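PDB 3CHJ: alpha-14 giardin from Giardia lamblia, which binds calcium and phosphatidylserine as an annexin and may act as a calcium-regulated structural element linking the phospholipid bilayer to the underlying axoneme. Local coordinates for residues A248-N252 with Y283-Y287. Numbering follows the deposited sequence.
Sequences AFSMN and YKKVY
Ala248 and Tyr283 bring together segments 248-252 and 283-287 of the fourth annexin repeat, which lie on helix 243-254 and at the C-terminal end of helix 279-287 and cross at -67° with their axes 10.3 Å apart. With only a methyl group on Ala248, the backbones come close here, CA of Ala248 lying 5.0 Å from CA of Tyr283, and this methyl packs against the backbone N and the CB of the tyrosine. The carbonyl oxygen of Ala248 accepts the helical bond from Asn252 N and also borders CD1 of Tyr283 and CE1 of Tyr287. Phe249 turns its ring away toward helix 227-241, where it packs on Leu235; it also forms a cation-pi pair with Arg218 of helix 217-224. Its near edge still meets the second helix, because the phenol oxygen of Tyr287 lies in the plane of the Phe249 ring, with OH 3.5 Å from CD1, and also touches CA of Phe249. Beyond Phe249 the end of the Met251 side chain leads away onto helix 262-272. Asn252 carries the polar part of the contact. With CG anti to the backbone N (chi1 -177°), its side chain reaches across to lie over one face of the Tyr287 ring, the amide nearly parallel to it, the planes only 8° apart, CG sitting 3.6 Å above the ring centre. CB adds a CH-pi contact to the same ring, 3.9 Å from its centroid. Val286 CG1 covers the opposite face of Tyr287, whose CD1 sits over the centre of the Tyr283 ring. Toward Tyr283 the amide is inclined instead; CE1 of that ring rests against Asn252 CB, while Arg294 of helix 291-298 touches both residues. At the end of this crossing side chain, Asn252 OD1 lies 3.1 Å from Tyr283 OH.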
loop_
_atom_site.group_PDB
_atom_site.type_symbol
_atom_site.label_atom_id
_atom_site.label_comp_id
_atom_site.label_asym_id
_atom_site.label_seq_id
_atom_site.Cartn_x
_atom_site.Cartn_y
_atom_site.Cartn_z
ATOM N N ALA A 248 8.943 -0.797 1.958
ATOM C CA ALA A 248 9.835 -0.837 3.123
ATOM C C ALA A 248 9.565 0.291 4.106
ATOM O O ALA A 248 9.548 0.080 5.309
ATOM C CB ALA A 248 11.304 -0.825 2.687
ATOM N N PHE A 249 9.340 1.487 3.566
ATOM C CA PHE A 249 9.015 2.647 4.393
ATOM C C PHE A 249 7.725 2.412 5.161
ATOM O O PHE A 249 7.693 2.604 6.376
ATOM C CB PHE A 249 8.904 3.890 3.493
ATOM C CG PHE A 249 8.366 5.127 4.196
ATOM C CD1 PHE A 249 9.009 5.650 5.313
ATOM C CD2 PHE A 249 7.204 5.751 3.732
ATOM C CE1 PHE A 249 8.511 6.801 5.959
ATOM C CE2 PHE A 249 6.692 6.918 4.382
ATOM C CZ PHE A 249 7.346 7.417 5.487
ATOM N N SER A 250 6.666 2.014 4.458
ATOM C CA SER A 250 5.367 1.823 5.145
ATOM C C SER A 250 5.454 0.721 6.201
ATOM O O SER A 250 4.864 0.826 7.295
ATOM C CB SER A 250 4.251 1.509 4.158
ATOM O OG SER A 250 4.068 2.568 3.217
ATOM N N MET A 251 6.201 -0.335 5.886
ATOM C CA MET A 251 6.376 -1.434 6.841
ATOM C C MET A 251 7.167 -0.949 8.059
ATOM O O MET A 251 6.823 -1.280 9.184
ATOM C CB MET A 251 7.054 -2.641 6.189
ATOM C CG MET A 251 6.161 -3.367 5.152
ATOM S SD MET A 251 4.635 -4.094 5.827
ATOM C CE MET A 251 5.325 -5.465 6.804
ATOM N N ASN A 252 8.207 -0.145 7.844
ATOM C CA ASN A 252 8.974 0.397 8.977
ATOM C C ASN A 252 8.100 1.229 9.919
ATOM O O ASN A 252 8.171 1.087 11.152
ATOM C CB ASN A 252 10.182 1.207 8.493
ATOM C CG ASN A 252 11.031 1.724 9.653
ATOM O OD1 ASN A 252 11.754 0.964 10.312
ATOM N ND2 ASN A 252 10.942 3.019 9.908
ATOM N N TYR A 283 14.666 -2.476 2.791
ATOM C CA TYR A 283 14.458 -2.303 4.228
ATOM C C TYR A 283 15.803 -2.268 4.973
ATOM O O TYR A 283 16.067 -1.361 5.774
ATOM C CB TYR A 283 13.539 -3.407 4.795
ATOM C CG TYR A 283 13.165 -3.114 6.231
ATOM C CD1 TYR A 283 11.936 -2.516 6.541
ATOM C CD2 TYR A 283 14.054 -3.376 7.274
ATOM C CE1 TYR A 283 11.603 -2.190 7.853
ATOM C CE2 TYR A 283 13.728 -3.042 8.601
ATOM C CZ TYR A 283 12.504 -2.458 8.869
ATOM O OH TYR A 283 12.165 -2.121 10.160
ATOM N N LYS A 284 16.654 -3.255 4.707
ATOM C CA LYS A 284 17.962 -3.318 5.372
ATOM C C LYS A 284 18.892 -2.197 4.904
ATOM O O LYS A 284 19.643 -1.618 5.709
ATOM C CB LYS A 284 18.605 -4.679 5.132
ATOM C CG LYS A 284 19.917 -4.866 5.879
ATOM C CD LYS A 284 20.345 -6.312 5.881
ATOM C CE LYS A 284 21.762 -6.473 6.413
ATOM N NZ LYS A 284 22.767 -5.897 5.463
ATOM N N LYS A 285 18.825 -1.883 3.615
ATOM C CA LYS A 285 19.708 -0.886 3.029
ATOM C C LYS A 285 19.446 0.456 3.699
ATOM O O LYS A 285 20.396 1.191 3.981
ATOM C CB LYS A 285 19.495 -0.826 1.511
ATOM C CG LYS A 285 20.620 -0.157 0.748
ATOM C CD LYS A 285 20.459 -0.357 -0.746
ATOM C CE LYS A 285 21.612 0.270 -1.522
ATOM N NZ LYS A 285 21.452 0.010 -2.993
ATOM N N VAL A 286 18.173 0.752 3.985
ATOM C CA VAL A 286 17.765 2.061 4.489
ATOM C C VAL A 286 17.807 2.110 6.020
ATOM O O VAL A 286 18.266 3.099 6.602
ATOM C CB VAL A 286 16.346 2.434 3.978
ATOM C CG1 VAL A 286 15.891 3.769 4.554
ATOM C CG2 VAL A 286 16.336 2.486 2.451
ATOM N N TYR A 287 17.331 1.042 6.672
ATOM C CA TYR A 287 17.145 1.045 8.133
ATOM C C TYR A 287 18.249 0.328 8.907
ATOM O O TYR A 287 18.260 0.386 10.142
ATOM C CB TYR A 287 15.749 0.502 8.540
ATOM C CG TYR A 287 14.677 1.307 7.861
ATOM C CD1 TYR A 287 13.937 0.772 6.807
ATOM C CD2 TYR A 287 14.463 2.635 8.219
ATOM C CE1 TYR A 287 12.980 1.548 6.132
ATOM C CE2 TYR A 287 13.523 3.408 7.567
ATOM C CZ TYR A 287 12.788 2.868 6.532
ATOM O OH TYR A 287 11.868 3.678 5.896
#